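Local coordinates for protein putative citrate lyase (Ralstonia eutropha, PDB 3QQW) that probably acts as a magnesium-dependent lyase of the citrate lyase family, perhaps cleaving (S)-citramalyl-CoA, on a TIM-barrel scaffold, at residues V161-F175 against M211-N225. Numbering follows the deposited sequence.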
ATOM      1  N   VAL C 161      -6.063   7.278   7.673  1.00 38.68           N
ATOM      2  CA  VAL C 161      -7.324   6.674   7.223  1.00 36.62           C
ATOM      3  C   VAL C 161      -7.793   5.474   8.112  1.00 46.18           C
ATOM      4  O   VAL C 161      -8.993   5.410   8.431  1.00 46.63           O
ATOM      5  CB  VAL C 161      -7.358   6.339   5.720  1.00 36.72           C
ATOM      6  CG1 VAL C 161      -6.497   5.114   5.352  1.00 35.81           C
ATOM      7  CG2 VAL C 161      -8.802   6.207   5.240  1.00 35.23           C
ATOM      8  N   PHE C 162      -6.872   4.585   8.554  1.00 43.08           N
ATOM      9  CA  PHE C 162      -7.252   3.440   9.376  1.00 43.21           C
ATOM     10  C   PHE C 162      -7.668   3.863  10.792  1.00 48.09           C
ATOM     11  O   PHE C 162      -8.544   3.231  11.403  1.00 48.85           O
ATOM     12  CB  PHE C 162      -6.141   2.387   9.413  1.00 45.31           C
ATOM     13  CG  PHE C 162      -6.195   1.497   8.193  1.00 45.90           C
ATOM     14  CD1 PHE C 162      -6.946   0.324   8.198  1.00 47.72           C
ATOM     15  CD2 PHE C 162      -5.526   1.851   7.020  1.00 45.66           C
ATOM     16  CE1 PHE C 162      -7.011  -0.488   7.053  1.00 47.54           C
ATOM     17  CE2 PHE C 162      -5.609   1.045   5.874  1.00 46.83           C
ATOM     18  CZ  PHE C 162      -6.347  -0.114   5.898  1.00 44.97           C
ATOM     19  N   GLN C 163      -7.097   4.958  11.274  1.00 44.20           N
ATOM     20  CA  GLN C 163      -7.436   5.519  12.578  1.00 45.68           C
ATOM     21  C   GLN C 163      -8.795   6.243  12.475  1.00 49.34           C
ATOM     22  O   GLN C 163      -9.665   6.052  13.318  1.00 47.96           O
ATOM     23  CB  GLN C 163      -6.318   6.449  13.025  1.00 47.76           C
ATOM     24  CG  GLN C 163      -6.259   6.669  14.486  1.00 74.49           C
ATOM     25  CD  GLN C 163      -4.878   7.130  14.828  1.00104.70           C
ATOM     26  OE1 GLN C 163      -4.409   8.180  14.361  1.00100.15           O
ATOM     27  NE2 GLN C 163      -4.170   6.323  15.603  1.00104.31           N
ATOM     28  N   ILE C 164      -8.997   7.003  11.386  1.00 46.00           N
ATOM     29  CA  ILE C 164     -10.257   7.703  11.111  1.00 44.93           C
ATOM     30  C   ILE C 164     -11.393   6.666  11.002  1.00 47.19           C
ATOM     31  O   ILE C 164     -12.415   6.830  11.647  1.00 47.80           O
ATOM     32  CB  ILE C 164     -10.124   8.587   9.831  1.00 46.47           C
ATOM     33  CG1 ILE C 164      -9.244   9.826  10.106  1.00 46.72           C
ATOM     34  CG2 ILE C 164     -11.489   8.978   9.267  1.00 45.12           C
ATOM     35  CD1 ILE C 164      -8.815  10.645   8.895  1.00 45.90           C
ATOM     36  N   ALA C 165     -11.181   5.574  10.258  1.00 42.58           N
ATOM     37  CA  ALA C 165     -12.184   4.524  10.054  1.00 41.85           C
ATOM     38  C   ALA C 165     -12.635   3.836  11.366  1.00 49.20           C
ATOM     39  O   ALA C 165     -13.708   3.240  11.409  1.00 51.20           O
ATOM     40  CB  ALA C 165     -11.658   3.485   9.087  1.00 42.20           C
ATOM     41  N   GLU C 166     -11.855   3.957  12.432  1.00 45.77           N
ATOM     42  CA  GLU C 166     -12.192   3.371  13.713  1.00 47.42           C
ATOM     43  C   GLU C 166     -13.029   4.299  14.586  1.00 48.38           C
ATOM     44  O   GLU C 166     -13.536   3.846  15.616  1.00 48.36           O
ATOM     45  CB  GLU C 166     -10.899   2.976  14.455  1.00 50.73           C
ATOM     46  CG  GLU C 166     -10.335   1.677  13.912  1.00 58.38           C
ATOM     47  CD  GLU C 166      -9.948   0.676  14.968  1.00 81.52           C
ATOM     48  OE1 GLU C 166     -10.419   0.813  16.121  1.00 65.60           O
ATOM     49  OE2 GLU C 166      -9.281  -0.319  14.606  1.00 96.56           O
ATOM     50  N   LEU C 167     -13.179   5.579  14.171  1.00 42.04           N
ATOM     51  CA  LEU C 167     -13.919   6.569  14.926  1.00 42.24           C
ATOM     52  C   LEU C 167     -15.420   6.268  14.914  1.00 50.01           C
ATOM     53  O   LEU C 167     -15.902   5.657  13.957  1.00 48.77           O
ATOM     54  CB  LEU C 167     -13.631   7.985  14.419  1.00 40.53           C
ATOM     55  CG  LEU C 167     -12.196   8.470  14.669  1.00 44.02           C
ATOM     56  CD1 LEU C 167     -11.940   9.765  13.937  1.00 41.62           C
ATOM     57  CD2 LEU C 167     -11.918   8.635  16.158  1.00 46.30           C
ATOM     58  N   PRO C 168     -16.157   6.636  15.993  1.00 49.85           N
ATOM     59  CA  PRO C 168     -17.591   6.299  16.054  1.00 48.75           C
ATOM     60  C   PRO C 168     -18.478   7.090  15.107  1.00 46.83           C
ATOM     61  O   PRO C 168     -18.201   8.247  14.783  1.00 46.39           O
ATOM     62  CB  PRO C 168     -17.969   6.627  17.516  1.00 52.30           C
ATOM     63  CG  PRO C 168     -16.991   7.686  17.942  1.00 57.71           C
ATOM     64  CD  PRO C 168     -15.708   7.301  17.243  1.00 53.01           C
ATOM     65  N   ASN C 169     -19.599   6.466  14.723  1.00 40.58           N
ATOM     66  CA  ASN C 169     -20.671   7.031  13.903  1.00 39.61           C
ATOM     67  C   ASN C 169     -20.282   7.378  12.473  1.00 42.13           C
ATOM     68  O   ASN C 169     -21.051   8.045  11.805  1.00 44.44           O
ATOM     69  CB  ASN C 169     -21.322   8.250  14.581  1.00 44.08           C
ATOM     70  CG  ASN C 169     -21.724   7.973  16.008  1.00 63.89           C
ATOM     71  OD1 ASN C 169     -22.153   6.868  16.365  1.00 54.36           O
ATOM     72  ND2 ASN C 169     -21.528   8.952  16.874  1.00 62.47           N
ATOM     73  N   ILE C 170     -19.159   6.878  11.965  1.00 37.46           N
ATOM     74  CA  ILE C 170     -18.803   7.081  10.558  1.00 35.25           C
ATOM     75  C   ILE C 170     -19.481   5.974   9.777  1.00 37.66           C
ATOM     76  O   ILE C 170     -19.396   4.793  10.145  1.00 37.46           O
ATOM     77  CB  ILE C 170     -17.264   7.144  10.308  1.00 37.31           C
ATOM     78  CG1 ILE C 170     -16.634   8.323  11.092  1.00 37.69           C
ATOM     79  CG2 ILE C 170     -16.910   7.228   8.785  1.00 32.71           C
ATOM     80  CD1 ILE C 170     -15.111   8.343  11.036  1.00 40.11           C
ATOM     81  N   GLU C 171     -20.192   6.352   8.724  1.00 34.07           N
ATOM     82  CA  GLU C 171     -20.834   5.351   7.868  1.00 34.63           C
ATOM     83  C   GLU C 171     -20.285   5.452   6.448  1.00 37.70           C
ATOM     84  O   GLU C 171     -20.414   4.491   5.690  1.00 40.71           O
ATOM     85  CB  GLU C 171     -22.369   5.437   7.905  1.00 36.19           C
ATOM     86  CG  GLU C 171     -22.922   6.723   7.325  1.00 47.93           C
ATOM     87  CD  GLU C 171     -24.424   6.772   7.137  1.00 47.49           C
ATOM     88  OE1 GLU C 171     -25.140   5.899   7.677  1.00 46.76           O
ATOM     89  OE2 GLU C 171     -24.883   7.729   6.476  1.00 39.42           O
ATOM     90  N   VAL C 172     -19.635   6.577   6.101  1.00 30.88           N
ATOM     91  CA  VAL C 172     -19.031   6.752   4.783  1.00 30.99           C
ATOM     92  C   VAL C 172     -17.642   7.409   4.895  1.00 35.97           C
ATOM     93  O   VAL C 172     -17.444   8.322   5.699  1.00 35.50           O
ATOM     94  CB  VAL C 172     -19.918   7.565   3.785  1.00 33.69           C
ATOM     95  CG1 VAL C 172     -19.173   7.874   2.496  1.00 33.09           C
ATOM     96  CG2 VAL C 172     -21.232   6.882   3.471  1.00 32.62           C
ATOM     97  N   LEU C 173     -16.697   6.940   4.047  1.00 31.99           N
ATOM     98  CA  LEU C 173     -15.404   7.553   3.765  1.00 30.18           C
ATOM     99  C   LEU C 173     -15.496   8.004   2.327  1.00 33.04           C
ATOM    100  O   LEU C 173     -15.755   7.193   1.434  1.00 31.15           O
ATOM    101  CB  LEU C 173     -14.188   6.653   4.005  1.00 30.67           C
ATOM    102  CG  LEU C 173     -13.906   6.197   5.446  1.00 36.02           C
ATOM    103  CD1 LEU C 173     -12.588   5.444   5.507  1.00 35.97           C
ATOM    104  CD2 LEU C 173     -13.865   7.396   6.433  1.00 36.61           C
ATOM    105  N   ASP C 174     -15.386   9.321   2.103  1.00 32.37           N
ATOM    106  CA  ASP C 174     -15.493   9.905   0.771  1.00 32.93           C
ATOM    107  C   ASP C 174     -14.146  10.190   0.203  1.00 34.76           C
ATOM    108  O   ASP C 174     -13.330  10.824   0.863  1.00 34.64           O
ATOM    109  CB  ASP C 174     -16.298  11.228   0.841  1.00 35.64           C
ATOM    110  CG  ASP C 174     -17.747  11.097   1.182  1.00 41.37           C
ATOM    111  OD1 ASP C 174     -18.471  10.480   0.407  1.00 40.89           O
ATOM    112  OD2 ASP C 174     -18.169  11.687   2.197  1.00 53.14           O
ATOM    113  N   PHE C 175     -13.907   9.794  -1.031  1.00 35.04           N
ATOM    114  CA  PHE C 175     -12.622  10.128  -1.672  1.00 35.55           C
ATOM    115  C   PHE C 175     -12.713  11.495  -2.367  1.00 41.60           C
ATOM    116  O   PHE C 175     -13.513  11.677  -3.281  1.00 42.83           O
ATOM    117  CB  PHE C 175     -12.181   9.048  -2.660  1.00 36.96           C
ATOM    118  CG  PHE C 175     -10.755   9.281  -3.080  1.00 38.16           C
ATOM    119  CD1 PHE C 175      -9.707   9.075  -2.186  1.00 39.86           C
ATOM    120  CD2 PHE C 175     -10.460   9.775  -4.347  1.00 40.08           C
ATOM    121  CE1 PHE C 175      -8.388   9.350  -2.552  1.00 41.25           C
ATOM    122  CE2 PHE C 175      -9.142  10.047  -4.715  1.00 43.29           C
ATOM    123  CZ  PHE C 175      -8.111   9.820  -3.819  1.00 41.20           C
HETATM  124  N   MSE C 211      -8.102   3.885   1.166  1.00 33.56           N
HETATM  125  CA  MSE C 211      -9.324   4.362   1.758  1.00 31.33           C
HETATM  126  C   MSE C 211     -10.426   3.282   1.724  1.00 37.49           C
HETATM  127  O   MSE C 211     -11.122   3.099   2.741  1.00 37.85           O
HETATM  128  CB  MSE C 211      -9.762   5.644   1.070  1.00 31.34           C
HETATM  129  CG  MSE C 211     -10.824   6.412   1.892  1.00 33.42           C
HETATM  130 SE   MSE C 211     -12.088   7.413   0.806  0.75 33.51          SE
HETATM  131  CE  MSE C 211     -12.940   6.001   0.004  1.00 30.84           C
ATOM    132  N   VAL C 212     -10.572   2.564   0.580  1.00 33.00           N
ATOM    133  CA  VAL C 212     -11.566   1.498   0.448  1.00 32.93           C
ATOM    134  C   VAL C 212     -11.224   0.374   1.449  1.00 40.02           C
ATOM    135  O   VAL C 212     -12.105  -0.078   2.178  1.00 39.63           O
ATOM    136  CB  VAL C 212     -11.681   0.975  -1.000  1.00 36.64           C
ATOM    137  CG1 VAL C 212     -12.548  -0.283  -1.078  1.00 36.56           C
ATOM    138  CG2 VAL C 212     -12.239   2.054  -1.914  1.00 35.76           C
ATOM    139  N   ALA C 213      -9.945  -0.020   1.518  1.00 38.12           N
ATOM    140  CA  ALA C 213      -9.476  -1.041   2.450  1.00 38.83           C
ATOM    141  C   ALA C 213      -9.801  -0.670   3.909  1.00 41.57           C
ATOM    142  O   ALA C 213     -10.260  -1.533   4.647  1.00 41.85           O
ATOM    143  CB  ALA C 213      -7.970  -1.262   2.278  1.00 39.31           C
ATOM    144  N   ALA C 214      -9.598   0.615   4.297  1.00 39.17           N
ATOM    145  CA  ALA C 214      -9.855   1.124   5.647  1.00 40.40           C
ATOM    146  C   ALA C 214     -11.344   1.134   5.967  1.00 43.37           C
ATOM    147  O   ALA C 214     -11.732   0.779   7.076  1.00 42.57           O
ATOM    148  CB  ALA C 214      -9.280   2.524   5.801  1.00 40.89           C
ATOM    149  N   ALA C 215     -12.164   1.556   4.989  1.00 40.02           N
ATOM    150  CA  ALA C 215     -13.607   1.648   5.105  1.00 39.05           C
ATOM    151  C   ALA C 215     -14.209   0.271   5.273  1.00 45.36           C
ATOM    152  O   ALA C 215     -14.879   0.008   6.290  1.00 48.28           O
ATOM    153  CB  ALA C 215     -14.188   2.344   3.881  1.00 38.90           C
ATOM    154  N   LEU C 216     -13.902  -0.643   4.329  1.00 39.62           N
ATOM    155  CA  LEU C 216     -14.432  -2.002   4.354  1.00 39.36           C
ATOM    156  C   LEU C 216     -13.943  -2.786   5.568  1.00 45.92           C
ATOM    157  O   LEU C 216     -14.713  -3.569   6.110  1.00 48.10           O
ATOM    158  CB  LEU C 216     -14.145  -2.754   3.053  1.00 38.20           C
ATOM    159  CG  LEU C 216     -14.780  -2.163   1.795  1.00 38.31           C
ATOM    160  CD1 LEU C 216     -14.339  -2.913   0.595  1.00 37.40           C
ATOM    161  CD2 LEU C 216     -16.299  -2.095   1.895  1.00 37.28           C
ATOM    162  N   ALA C 217     -12.719  -2.521   6.045  1.00 42.29           N
ATOM    163  CA  ALA C 217     -12.192  -3.174   7.253  1.00 42.75           C
ATOM    164  C   ALA C 217     -12.993  -2.795   8.493  1.00 45.76           C
ATOM    165  O   ALA C 217     -12.977  -3.532   9.465  1.00 46.31           O
ATOM    166  CB  ALA C 217     -10.735  -2.800   7.463  1.00 42.52           C
ATOM    167  N   ASN C 218     -13.698  -1.660   8.453  1.00 41.82           N
ATOM    168  CA  ASN C 218     -14.432  -1.142   9.611  1.00 42.27           C
ATOM    169  C   ASN C 218     -15.946  -1.004   9.388  1.00 44.65           C
ATOM    170  O   ASN C 218     -16.594  -0.227  10.085  1.00 43.19           O
ATOM    171  CB  ASN C 218     -13.829   0.218   9.983  1.00 40.90           C
ATOM    172  CG  ASN C 218     -12.482   0.065  10.611  1.00 51.03           C
ATOM    173  OD1 ASN C 218     -12.372  -0.275  11.783  1.00 45.84           O
ATOM    174  ND2 ASN C 218     -11.428   0.242   9.838  1.00 37.35           N
ATOM    175  N   GLY C 219     -16.493  -1.754   8.438  1.00 41.98           N
ATOM    176  CA  GLY C 219     -17.925  -1.729   8.127  1.00 42.04           C
ATOM    177  C   GLY C 219     -18.420  -0.357   7.717  1.00 45.71           C
ATOM    178  O   GLY C 219     -19.504   0.069   8.122  1.00 46.89           O
ATOM    179  N   ILE C 220     -17.601   0.354   6.941  1.00 39.75           N
ATOM    180  CA  ILE C 220     -17.910   1.689   6.441  1.00 38.00           C
ATOM    181  C   ILE C 220     -18.016   1.600   4.933  1.00 40.96           C
ATOM    182  O   ILE C 220     -17.264   0.860   4.305  1.00 40.15           O
ATOM    183  CB  ILE C 220     -16.840   2.728   6.915  1.00 39.61           C
ATOM    184  CG1 ILE C 220     -16.906   2.914   8.459  1.00 42.43           C
ATOM    185  CG2 ILE C 220     -16.987   4.062   6.219  1.00 36.62           C
ATOM    186  CD1 ILE C 220     -15.688   3.531   9.037  1.00 52.62           C
ATOM    187  N   VAL C 221     -18.958   2.347   4.360  1.00 38.18           N
ATOM    188  CA  VAL C 221     -19.152   2.413   2.927  1.00 37.47           C
ATOM    189  C   VAL C 221     -18.069   3.331   2.301  1.00 40.06           C
ATOM    190  O   VAL C 221     -17.965   4.509   2.675  1.00 38.43           O
ATOM    191  CB  VAL C 221     -20.597   2.892   2.574  1.00 39.68           C
ATOM    192  CG1 VAL C 221     -20.718   3.282   1.104  1.00 37.87           C
ATOM    193  CG2 VAL C 221     -21.623   1.830   2.940  1.00 40.41           C
ATOM    194  N   PRO C 222     -17.276   2.834   1.322  1.00 36.09           N
ATOM    195  CA  PRO C 222     -16.338   3.739   0.631  1.00 35.02           C
ATOM    196  C   PRO C 222     -17.061   4.426  -0.540  1.00 38.49           C
ATOM    197  O   PRO C 222     -17.690   3.751  -1.345  1.00 37.36           O
ATOM    198  CB  PRO C 222     -15.209   2.805   0.180  1.00 37.31           C
ATOM    199  CG  PRO C 222     -15.814   1.386   0.232  1.00 42.31           C
ATOM    200  CD  PRO C 222     -17.218   1.469   0.765  1.00 37.55           C
ATOM    201  N   ALA C 223     -17.003   5.777  -0.615  1.00 36.48           N
ATOM    202  CA  ALA C 223     -17.658   6.527  -1.680  1.00 35.93           C
ATOM    203  C   ALA C 223     -16.653   7.196  -2.601  1.00 39.47           C
ATOM    204  O   ALA C 223     -15.602   7.695  -2.171  1.00 39.33           O
ATOM    205  CB  ALA C 223     -18.615   7.546  -1.114  1.00 36.45           C
ATOM    206  N   HIS C 224     -16.965   7.118  -3.910  1.00 35.05           N
ATOM    207  CA  HIS C 224     -16.113   7.631  -4.966  1.00 34.56           C
ATOM    208  C   HIS C 224     -16.451   9.076  -5.310  1.00 39.70           C
ATOM    209  O   HIS C 224     -17.583   9.502  -5.148  1.00 39.09           O
ATOM    210  CB  HIS C 224     -16.242   6.735  -6.198  1.00 35.38           C
ATOM    211  CG  HIS C 224     -15.150   6.940  -7.210  1.00 38.55           C
ATOM    212  ND1 HIS C 224     -15.405   7.512  -8.439  1.00 40.54           N
ATOM    213  CD2 HIS C 224     -13.831   6.632  -7.138  1.00 39.22           C
ATOM    214  CE1 HIS C 224     -14.236   7.567  -9.056  1.00 40.30           C
ATOM    215  NE2 HIS C 224     -13.264   7.048  -8.317  1.00 39.64           N
ATOM    216  N   ASN C 225     -15.443   9.834  -5.772  1.00 39.30           N
ATOM    217  CA  ASN C 225     -15.540  11.225  -6.251  1.00 39.88           C
ATOM    218  C   ASN C 225     -16.422  11.277  -7.514  1.00 42.94           C
ATOM    219  O   ASN C 225     -16.660  10.245  -8.138  1.00 41.31           O
ATOM    220  CB  ASN C 225     -14.136  11.789  -6.547  1.00 39.93           C
ATOM    221  CG  ASN C 225     -13.268  10.813  -7.304  1.00 49.83           C
ATOM    222  OD1 ASN C 225     -12.814   9.810  -6.753  1.00 44.12           O
ATOM    223  ND2 ASN C 225     -13.050  11.057  -8.584  1.00 36.84           N
TER
HETATM  224  O   HOH W   1      -8.931   0.396  11.528  1.00 49.86           O
HETATM  225  O   HOH W   2     -20.540   2.276   9.663  1.00 40.50           O
HETATM  226  O   HOH W   3     -16.748  10.718  -2.325  1.00 46.95           O
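L173 sits between V221 and A223 in a parallel ladder: its N donates to V221 O at 3.1 Å, and its O receives A223 N at 2.8 Å, nearly straight at 174°. V221 N to E171 O and F175 N to A223 O extend the ladder at its two ends, joining neighbouring strands 170-175 and 221-224 of the eight-stranded barrel. Just past the end of helix 202-217, N218 turns its amide back to the helix, ND2 to A214 O at 2.8 Å and in the carbonyl plane. The same ND2 donates to a water that in turn donates to F162 O and E166 OE2, while a second water bridges I170 O and G219 O.

Between sheet and helices the packing is mostly apolar. L173 leaves the strand with CG beside its backbone N (chi1 -65°), which lays CD1 against A215 CB at 3.8 Å and CG against I220 CG2. M211, a selenomethionine, bends at chi2 and chi3 so that SE lies 3.9 Å from L173 CB, rests on the strand backbone at F175 N and meets the F175 ring at its edge, a Met-aromatic contact. Helix to helix, A214 CB stands almost exactly over the centre of the F162 ring, 3.7 Å from the centroid, with V161 CG2 beside it; R159 of a second subunit also packs on F162. On the sheet's other face, V172 CG1 touches A223 CB, and the side chain of D174, whose OD1 is hydrogen-bonded to W253 NE1, lies about 7 Å from that of R88, predicted to bind the substrate. Backbone bonds thus fix the strand register, while the small side chains of A214 and A215 are consistent with a close approach of the helices over L173 and I220.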